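Long-range contacts in hypothetical membrane spanning protein (Vibrio fischeri, PDB 4RCK), which is of unknown function but carries a von Willebrand factor type A domain of the BatA type, which binds magnesium, within a longer membrane-spanning protein: residues 69-74 with 104-109; 181-186 with 197-202; 63-68 with 79-84. All coordinates share one frame; numbering follows the deposited sequence.

Overall arrangement
Two of the three contacts share the strand 65-71 and the third belongs to the other half of an elongated chain. Interaction 3 pairs the first part of this strand with 79-84, and interaction 1 takes over where 63-68 ends, joining 69-74 to the start of the helix 106-118; their centres lie about 19 Å apart. Interaction 2 sits on the opposite side of the chain's centre from interaction 1, with its centre about 54 Å from that of interaction 1 and about 39 Å from that of interaction 3. Metal sites lie near two of them: the Thr-104 side chain is about 4 Å from a bound magnesium ion, that of Leu-183 about 9 Å from one. Interaction 3 lies away from both.

Interaction 1. Residues 69-74 with 104-109; sequences VLFGDH and TAIGEG
The ring of Phe-71 is turned toward the start of the helix 106-118 and meets it along the CD2-CE2 side. Thr-104 comes in at the ring edge, near the ring plane, with its CB 3.9 Å from Phe-71 CE2. Two other groups approach obliquely: the carbonyl O of Ala-105, beside CD2, and the CG1 of Ile-106, 4.1 Å from Phe-71 CE2. The first torsion of Phe-71 (chi1 64°) sets its CG 3.4 Å from Ala-105 O. Val-24 and Asp-26 of the neighbouring strand 19-26 also touch this ring, as does Leu-130 of the second subunit, so residues of both chains pack on it. Ala-105 O has a second role, since it receives the first-turn helical bond from Gly-109 N at 3.2 Å. Gly-109 also meets the strand directly, its carbonyl O lying 3.8 Å from Val-69 CG1, the branch anti to the backbone N.

In the von Willebrand factor A fold, a mostly parallel sheet with one antiparallel edge strand between layers of helices, this is the C-terminal end of the strand 65-71, at the end of the sheet that carries the metal-ion-dependent adhesion site in this family. Thr-104 probably corresponds to the threonine of that motif: its side chain is about 3 Å from that of Ser-28, a magnesium ligand, and its backbone N is hydrogen-bonded to Thr-136 OG1 of the second subunit.

Beyond the strand the chain turns and Gly-72 presents its carbonyl to the other segment. Ala-105, at the N-cap position, donates its N to Gly-72 O at 2.7 Å, a weak bond bent to 115° at the hydrogen. Thr-104 CA contributes a CH...O contact to the same oxygen, and Ala-105 CB is 3.3 Å from Gly-72 O, with Asp-73 O a little farther off.

Interaction 2. Residues 181-186 with 197-202; sequences RDLDED and GQYFRA
Glu-185 joins Tyr-199 and Arg-201 through the two oxygens of one carboxylate. The contact belongs to a beta-alpha-beta crossover of the von Willebrand factor A fold: helix 185-195 lies on the path between the parallel strands 154-161 and 199-202, and here its first turn meets the last strand.

Tyr-199 OH donates to Glu-185 OE1 at 2.6 Å. The acceptor is met on its anti side, 19° out of the carboxylate plane, and the two side chains cross at about a right angle. The other oxygen, Glu-185 OE2, forms a longer salt bridge to Arg-201 NH2 at 3.5 Å, with carboxylate and guanidinium planes 86° apart. Arg-201 has a second polar tie, from NH1 to the carbonyl O of Gly-162, and NE is hydrogen-bonded as well. Arg-201 NH2 also lies close to Arg-203 NH2, a like charge whose repulsion the nearby glutamate probably offsets in part.

Asp-184, at the N-cap position, caps a backbone N just past the segment, and its OD2 is hydrogen-bonded to Thr-187 OG1. Glu-185 O is hydrogen-bonded to Thr-189 OG1, a side chain that also touches Tyr-199. Leu-183 supplies the apolar part and lies about 5 Å, side chain to side chain, from Asp-132, a known magnesium-binding position to which no ion is bound in this chain of the model. Its CG stands anti to the backbone N (chi1 -173°); from there Leu-183 CD2 lies over one face of the guanidinium, offset toward the rim, and 3.7 Å from Arg-201 CD.

Interaction 3. Residues 63-68 with 79-84; sequences GDRLGL and TPLTFD
Strands 65-68 and 79-82 run antiparallel at 171°, their axes approaching to 4.3 Å, as the two arms of the beta hairpin 65-71/75-82 at one edge of the von Willebrand factor A sheet. Leu-68 and Thr-79 form a hydrogen-bonded pair, with Leu-68 N to Thr-79 O at 3.1 Å and Thr-79 N to Leu-68 O at 3.2 Å. Farther along, Leu-66 N donates to Thr-82 O, whereas the return bond from Thr-82 N to Leu-66 O is weak, bent to 124°. Here CA-H...O contacts join in, from Arg-65 to Thr-82 O and from Leu-81 to Leu-66 O.

The side chains of Leu-66, Leu-68, Thr-79 and Thr-82 share one face of the sheet, which helix 85-93 packs against; Gln-91 of that helix takes up Thr-79 OG1 through its OE1. The aliphatic part of Arg-65 lies against Phe-83: CG is 3.4 Å from Phe-83 CE2, approaching obliquely. Its guanidinium has Leu-81 CD1 over its centre, 4.3 Å above the plane, while NH2 makes a salt bridge to Asp-20 OD2. Leu-81 CD2 reaches the backbone between Arg-65 and Gly-67. Phe-83 takes Asp-64 O over one ring face, and its ring meets that of Phe-83 of the second subunit.

The chain then turns toward helix 85-93, with Asp-84 at the N-cap position. An ST turn shapes this end: Thr-82 OG1, anti to its own backbone N (chi1 172°), accepts from Asp-84 N at 2.6 Å.

Interaction 1. Residues 69-74 with 104-109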
loop_
_atom_site.group_PDB
_atom_site.type_symbol
_atom_site.label_atom_id
_atom_site.label_comp_id
_atom_site.label_asym_id
_atom_site.label_seq_id
_atom_site.Cartn_x
_atom_site.Cartn_y
_atom_site.Cartn_z
ATOM N N VAL A 69 -10.047 -3.657 -13.420
ATOM C CA VAL A 69 -11.473 -3.542 -13.706
ATOM C C VAL A 69 -11.753 -4.005 -15.131
ATOM O O VAL A 69 -11.098 -3.566 -16.073
ATOM C CB VAL A 69 -11.985 -2.096 -13.531
ATOM C CG1 VAL A 69 -13.483 -2.028 -13.785
ATOM C CG2 VAL A 69 -11.654 -1.576 -12.142
ATOM N N LEU A 70 -12.718 -4.905 -15.284
ATOM C CA LEU A 70 -13.110 -5.396 -16.600
ATOM C C LEU A 70 -14.511 -4.895 -16.918
ATOM O O LEU A 70 -15.368 -4.860 -16.031
ATOM C CB LEU A 70 -13.072 -6.925 -16.639
ATOM C CG LEU A 70 -11.789 -7.589 -16.136
ATOM C CD1 LEU A 70 -11.997 -9.084 -15.926
ATOM C CD2 LEU A 70 -10.644 -7.340 -17.105
ATOM N N PHE A 71 -14.764 -4.495 -18.161
ATOM C CA PHE A 71 -16.119 -4.063 -18.483
ATOM C C PHE A 71 -16.673 -4.597 -19.801
ATOM O O PHE A 71 -15.952 -5.124 -20.653
ATOM C CB PHE A 71 -16.223 -2.527 -18.465
ATOM C CG PHE A 71 -15.387 -1.828 -19.504
ATOM C CD1 PHE A 71 -14.033 -1.629 -19.305
ATOM C CD2 PHE A 71 -15.967 -1.323 -20.656
ATOM C CE1 PHE A 71 -13.267 -0.968 -20.248
ATOM C CE2 PHE A 71 -15.210 -0.664 -21.601
ATOM C CZ PHE A 71 -13.856 -0.485 -21.399
ATOM N N GLY A 72 -17.990 -4.473 -19.910
ATOM C CA GLY A 72 -18.770 -4.922 -21.044
ATOM C C GLY A 72 -20.166 -4.374 -20.808
ATOM O O GLY A 72 -20.316 -3.178 -20.546
ATOM N N ASP A 73 -21.182 -5.230 -20.898
ATOM C CA ASP A 73 -22.551 -4.824 -20.580
ATOM C C ASP A 73 -22.589 -4.207 -19.190
ATOM O O ASP A 73 -23.211 -3.168 -18.972
ATOM C CB ASP A 73 -23.511 -6.015 -20.655
ATOM C CG ASP A 73 -23.809 -6.440 -22.080
ATOM O OD1 ASP A 73 -23.227 -5.853 -23.010
ATOM O OD2 ASP A 73 -24.608 -7.382 -22.269
ATOM N N HIS A 74 -21.912 -4.862 -18.254
ATOM C CA HIS A 74 -21.724 -4.329 -16.914
ATOM C C HIS A 74 -20.233 -4.271 -16.605
ATOM O O HIS A 74 -19.432 -4.944 -17.253
ATOM C CB HIS A 74 -22.456 -5.184 -15.877
ATOM C CG HIS A 74 -21.945 -6.587 -15.784
ATOM N ND1 HIS A 74 -22.196 -7.537 -16.752
ATOM C CD2 HIS A 74 -21.199 -7.205 -14.838
ATOM C CE1 HIS A 74 -21.626 -8.677 -16.406
ATOM N NE2 HIS A 74 -21.015 -8.503 -15.248
ATOM N N THR A 104 -20.465 -2.058 -24.338
ATOM C CA THR A 104 -19.436 -1.571 -23.411
ATOM C C THR A 104 -19.922 -0.491 -22.449
ATOM O O THR A 104 -20.601 0.458 -22.839
ATOM C CB THR A 104 -18.198 -0.995 -24.148
ATOM O OG1 THR A 104 -18.596 0.055 -25.040
ATOM C CG2 THR A 104 -17.474 -2.073 -24.921
ATOM N N ALA A 105 -19.543 -0.653 -21.187
ATOM C CA ALA A 105 -19.789 0.341 -20.154
ATOM C C ALA A 105 -18.502 1.059 -19.785
ATOM O O ALA A 105 -17.750 0.594 -18.932
ATOM C CB ALA A 105 -20.404 -0.314 -18.925
ATOM N N ILE A 106 -18.246 2.190 -20.431
ATOM C CA ILE A 106 -17.025 2.936 -20.166
ATOM C C ILE A 106 -17.175 3.769 -18.897
ATOM O O ILE A 106 -16.257 3.838 -18.078
ATOM C CB ILE A 106 -16.647 3.847 -21.345
ATOM C CG1 ILE A 106 -16.545 3.028 -22.630
ATOM C CG2 ILE A 106 -15.331 4.552 -21.073
ATOM C CD1 ILE A 106 -16.058 3.816 -23.828
ATOM N N GLY A 107 -18.340 4.387 -18.732
ATOM C CA GLY A 107 -18.631 5.159 -17.538
ATOM C C GLY A 107 -18.592 4.297 -16.292
ATOM O O GLY A 107 -17.935 4.641 -15.309
ATOM N N GLU A 108 -19.301 3.173 -16.339
ATOM C CA GLU A 108 -19.344 2.227 -15.227
ATOM C C GLU A 108 -17.953 1.710 -14.876
ATOM O O GLU A 108 -17.628 1.522 -13.704
ATOM C CB GLU A 108 -20.263 1.052 -15.562
ATOM C CG GLU A 108 -21.731 1.417 -15.697
ATOM C CD GLU A 108 -22.534 1.054 -14.463
ATOM O OE1 GLU A 108 -22.990 -0.107 -14.370
ATOM O OE2 GLU A 108 -22.710 1.926 -13.586
ATOM N N GLY A 109 -17.137 1.480 -15.901
ATOM C CA GLY A 109 -15.778 1.012 -15.703
ATOM C C GLY A 109 -14.933 2.027 -14.961
ATOM O O GLY A 109 -14.190 1.679 -14.044
#

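Interaction 2. Residues 181-186 with 197-202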
loop_
_atom_site.group_PDB
_atom_site.type_symbol
_atom_site.label_atom_id
_atom_site.label_comp_id
_atom_site.label_asym_id
_atom_site.label_seq_id
_atom_site.Cartn_x
_atom_site.Cartn_y
_atom_site.Cartn_z
ATOM N N ARG A 181 11.930 -0.669 37.944
ATOM C CA ARG A 181 11.301 0.149 38.968
ATOM C C ARG A 181 10.599 1.323 38.310
ATOM O O ARG A 181 9.506 1.725 38.714
ATOM C CB ARG A 181 12.339 0.650 39.972
ATOM C CG ARG A 181 13.683 -0.037 39.836
ATOM C CD ARG A 181 14.823 0.957 39.684
ATOM N NE ARG A 181 15.908 0.404 38.876
ATOM C CZ ARG A 181 16.788 -0.491 39.314
ATOM N NH1 ARG A 181 16.713 -0.942 40.555
ATOM N NH2 ARG A 181 17.742 -0.938 38.508
ATOM N N ASP A 182 11.243 1.855 37.277
ATOM C CA ASP A 182 10.797 3.072 36.619
ATOM C C ASP A 182 9.507 2.870 35.832
ATOM O O ASP A 182 8.660 3.766 35.796
ATOM C CB ASP A 182 11.898 3.590 35.693
ATOM C CG ASP A 182 11.922 5.099 35.605
ATOM O OD1 ASP A 182 11.658 5.755 36.633
ATOM O OD2 ASP A 182 12.207 5.628 34.509
ATOM N N LEU A 183 9.372 1.694 35.216
ATOM C CA LEU A 183 8.248 1.369 34.336
ATOM C C LEU A 183 6.883 1.813 34.865
ATOM O O LEU A 183 6.385 1.285 35.854
ATOM C CB LEU A 183 8.215 -0.139 34.063
ATOM C CG LEU A 183 7.192 -0.610 33.026
ATOM C CD1 LEU A 183 7.617 -0.165 31.633
ATOM C CD2 LEU A 183 6.992 -2.117 33.080
ATOM N N ASP A 184 6.296 2.798 34.190
ATOM C CA ASP A 184 4.952 3.267 34.506
ATOM C C ASP A 184 3.927 2.440 33.748
ATOM O O ASP A 184 3.722 2.637 32.548
ATOM C CB ASP A 184 4.801 4.750 34.159
ATOM C CG ASP A 184 3.597 5.387 34.820
ATOM O OD1 ASP A 184 2.722 4.649 35.316
ATOM O OD2 ASP A 184 3.523 6.633 34.833
ATOM N N GLU A 185 3.283 1.516 34.453
ATOM C CA GLU A 185 2.355 0.597 33.811
ATOM C C GLU A 185 0.943 1.167 33.709
ATOM O O GLU A 185 0.273 0.992 32.691
ATOM C CB GLU A 185 2.328 -0.741 34.553
ATOM C CG GLU A 185 3.615 -1.545 34.419
ATOM C CD GLU A 185 3.456 -2.991 34.844
ATOM O OE1 GLU A 185 3.045 -3.818 34.002
ATOM O OE2 GLU A 185 3.737 -3.299 36.020
ATOM N N ASP A 186 0.491 1.862 34.748
ATOM C CA ASP A 186 -0.880 2.365 34.746
ATOM C C ASP A 186 -1.040 3.619 33.883
ATOM O O ASP A 186 -2.158 3.980 33.527
ATOM C CB ASP A 186 -1.369 2.638 36.172
ATOM C CG ASP A 186 -0.473 3.596 36.925
ATOM O OD1 ASP A 186 0.762 3.423 36.870
ATOM O OD2 ASP A 186 -1.004 4.521 37.576
ATOM N N GLY A 197 -6.712 0.257 22.409
ATOM C CA GLY A 197 -5.692 -0.765 22.268
ATOM C C GLY A 197 -5.576 -1.611 23.520
ATOM O O GLY A 197 -6.456 -1.589 24.381
ATOM N N GLN A 198 -4.486 -2.362 23.620
ATOM C CA GLN A 198 -4.214 -3.178 24.795
ATOM C C GLN A 198 -2.824 -2.877 25.338
ATOM O O GLN A 198 -1.966 -2.369 24.617
ATOM C CB GLN A 198 -4.334 -4.667 24.462
ATOM C CG GLN A 198 -5.734 -5.108 24.077
ATOM C CD GLN A 198 -6.706 -5.036 25.237
ATOM O OE1 GLN A 198 -7.811 -4.510 25.105
ATOM N NE2 GLN A 198 -6.300 -5.572 26.383
ATOM N N TYR A 199 -2.608 -3.181 26.612
ATOM C CA TYR A 199 -1.280 -3.057 27.197
ATOM C C TYR A 199 -0.672 -4.428 27.463
ATOM O O TYR A 199 -1.342 -5.328 27.968
ATOM C CB TYR A 199 -1.315 -2.252 28.496
ATOM C CG TYR A 199 -0.061 -2.441 29.316
ATOM C CD1 TYR A 199 1.141 -1.869 28.918
ATOM C CD2 TYR A 199 -0.069 -3.210 30.471
ATOM C CE1 TYR A 199 2.294 -2.048 29.653
ATOM C CE2 TYR A 199 1.080 -3.394 31.214
ATOM C CZ TYR A 199 2.259 -2.811 30.801
ATOM O OH TYR A 199 3.408 -2.989 31.535
ATOM N N PHE A 200 0.605 -4.574 27.131
ATOM C CA PHE A 200 1.312 -5.826 27.353
ATOM C C PHE A 200 2.595 -5.601 28.146
ATOM O O PHE A 200 3.282 -4.600 27.959
ATOM C CB PHE A 200 1.633 -6.498 26.019
ATOM C CG PHE A 200 0.432 -6.740 25.153
ATOM C CD1 PHE A 200 -0.279 -7.924 25.248
ATOM C CD2 PHE A 200 0.021 -5.789 24.235
ATOM C CE1 PHE A 200 -1.382 -8.151 24.449
ATOM C CE2 PHE A 200 -1.081 -6.010 23.434
ATOM C CZ PHE A 200 -1.783 -7.192 23.541
ATOM N N ARG A 201 2.913 -6.539 29.032
ATOM C CA ARG A 201 4.151 -6.480 29.802
ATOM C C ARG A 201 5.071 -7.635 29.422
ATOM O O ARG A 201 4.716 -8.803 29.589
ATOM C CB ARG A 201 3.856 -6.506 31.305
ATOM C CG ARG A 201 5.075 -6.763 32.182
ATOM C CD ARG A 201 5.999 -5.556 32.254
ATOM N NE ARG A 201 7.225 -5.857 32.988
ATOM C CZ ARG A 201 7.327 -5.845 34.314
ATOM N NH1 ARG A 201 8.484 -6.133 34.893
ATOM N NH2 ARG A 201 6.273 -5.548 35.062
ATOM N N ALA A 202 6.250 -7.306 28.903
ATOM C CA ALA A 202 7.222 -8.316 28.497
ATOM C C ALA A 202 8.330 -8.449 29.531
ATOM O O ALA A 202 9.127 -7.529 29.717
ATOM C CB ALA A 202 7.810 -7.975 27.138
#

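Interaction 3. Residues 63-68 with 79-84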
loop_
_atom_site.group_PDB
_atom_site.type_symbol
_atom_site.label_atom_id
_atom_site.label_comp_id
_atom_site.label_asym_id
_atom_site.label_seq_id
_atom_site.Cartn_x
_atom_site.Cartn_y
_atom_site.Cartn_z
ATOM N N GLY A 63 6.993 -0.868 -6.887
ATOM C CA GLY A 63 6.628 -0.120 -5.698
ATOM C C GLY A 63 5.244 0.496 -5.748
ATOM O O GLY A 63 4.892 1.306 -4.890
ATOM N N ASP A 64 4.453 0.109 -6.742
ATOM C CA ASP A 64 3.111 0.660 -6.902
ATOM C C ASP A 64 2.033 -0.399 -6.700
ATOM O O ASP A 64 2.276 -1.589 -6.898
ATOM C CB ASP A 64 2.958 1.297 -8.285
ATOM C CG ASP A 64 4.130 2.183 -8.653
ATOM O OD1 ASP A 64 4.376 3.174 -7.934
ATOM O OD2 ASP A 64 4.800 1.894 -9.666
ATOM N N ARG A 65 0.844 0.042 -6.300
ATOM C CA ARG A 65 -0.310 -0.847 -6.215
ATOM C C ARG A 65 -1.085 -0.849 -7.523
ATOM O O ARG A 65 -1.258 0.192 -8.155
ATOM C CB ARG A 65 -1.236 -0.445 -5.066
ATOM C CG ARG A 65 -0.860 -1.042 -3.729
ATOM C CD ARG A 65 -1.929 -0.780 -2.687
ATOM N NE ARG A 65 -2.221 0.642 -2.552
ATOM C CZ ARG A 65 -3.239 1.130 -1.853
ATOM N NH1 ARG A 65 -4.068 0.308 -1.225
ATOM N NH2 ARG A 65 -3.431 2.440 -1.784
ATOM N N LEU A 66 -1.554 -2.025 -7.921
ATOM C CA LEU A 66 -2.290 -2.170 -9.168
ATOM C C LEU A 66 -3.588 -2.947 -8.963
ATOM O O LEU A 66 -3.645 -3.883 -8.165
ATOM C CB LEU A 66 -1.416 -2.858 -10.220
ATOM C CG LEU A 66 -0.292 -2.004 -10.812
ATOM C CD1 LEU A 66 0.776 -2.871 -11.458
ATOM C CD2 LEU A 66 -0.860 -1.023 -11.823
ATOM N N GLY A 67 -4.630 -2.543 -9.685
ATOM C CA GLY A 67 -5.922 -3.200 -9.617
ATOM C C GLY A 67 -6.518 -3.378 -11.001
ATOM O O GLY A 67 -6.101 -2.712 -11.949
ATOM N N LEU A 68 -7.498 -4.268 -11.123
ATOM C CA LEU A 68 -8.048 -4.610 -12.433
ATOM C C LEU A 68 -9.572 -4.497 -12.505
ATOM O O LEU A 68 -10.294 -5.158 -11.758
ATOM C CB LEU A 68 -7.616 -6.027 -12.821
ATOM C CG LEU A 68 -8.108 -6.587 -14.157
ATOM C CD1 LEU A 68 -7.807 -5.626 -15.297
ATOM C CD2 LEU A 68 -7.474 -7.946 -14.418
ATOM N N THR A 79 -9.587 -7.318 -9.514
ATOM C CA THR A 79 -8.621 -7.252 -8.423
ATOM C C THR A 79 -8.753 -5.914 -7.711
ATOM O O THR A 79 -8.714 -4.866 -8.358
ATOM C CB THR A 79 -7.177 -7.430 -8.930
ATOM O OG1 THR A 79 -7.078 -8.660 -9.657
ATOM C CG2 THR A 79 -6.196 -7.441 -7.766
ATOM N N PRO A 80 -8.915 -5.942 -6.375
ATOM C CA PRO A 80 -9.080 -4.699 -5.606
ATOM C C PRO A 80 -7.903 -3.742 -5.801
ATOM O O PRO A 80 -8.089 -2.682 -6.395
ATOM C CB PRO A 80 -9.175 -5.185 -4.152
ATOM C CG PRO A 80 -8.644 -6.584 -4.160
ATOM C CD PRO A 80 -8.948 -7.138 -5.515
ATOM N N LEU A 81 -6.724 -4.151 -5.340
ATOM C CA LEU A 81 -5.470 -3.404 -5.440
ATOM C C LEU A 81 -4.443 -4.220 -4.668
ATOM O O LEU A 81 -4.793 -4.873 -3.687
ATOM C CB LEU A 81 -5.580 -1.985 -4.864
ATOM C CG LEU A 81 -5.803 -0.788 -5.801
ATOM C CD1 LEU A 81 -6.154 0.457 -5.003
ATOM C CD2 LEU A 81 -4.598 -0.529 -6.689
ATOM N N THR A 82 -3.183 -4.189 -5.094
ATOM C CA THR A 82 -2.171 -5.033 -4.460
ATOM C C THR A 82 -0.733 -4.699 -4.821
ATOM O O THR A 82 -0.458 -4.007 -5.799
ATOM C CB THR A 82 -2.382 -6.514 -4.819
ATOM O OG1 THR A 82 -1.276 -7.286 -4.338
ATOM C CG2 THR A 82 -2.480 -6.672 -6.321
ATOM N N PHE A 83 0.183 -5.223 -4.015
ATOM C CA PHE A 83 1.608 -5.119 -4.283
ATOM C C PHE A 83 2.097 -6.363 -4.999
ATOM O O PHE A 83 3.220 -6.412 -5.505
ATOM C CB PHE A 83 2.386 -4.915 -2.988
ATOM C CG PHE A 83 2.647 -3.481 -2.671
ATOM C CD1 PHE A 83 3.873 -2.917 -2.960
ATOM C CD2 PHE A 83 1.668 -2.693 -2.101
ATOM C CE1 PHE A 83 4.126 -1.594 -2.676
ATOM C CE2 PHE A 83 1.915 -1.374 -1.812
ATOM C CZ PHE A 83 3.144 -0.820 -2.105
ATOM N N ASP A 84 1.244 -7.377 -5.034
ATOM C CA ASP A 84 1.549 -8.568 -5.797
ATOM C C ASP A 84 1.030 -8.405 -7.214
ATOM O O ASP A 84 -0.158 -8.577 -7.479
ATOM C CB ASP A 84 0.952 -9.812 -5.153
ATOM C CG ASP A 84 1.433 -11.075 -5.819
ATOM O OD1 ASP A 84 2.412 -10.982 -6.590
ATOM O OD2 ASP A 84 0.852 -12.150 -5.575
#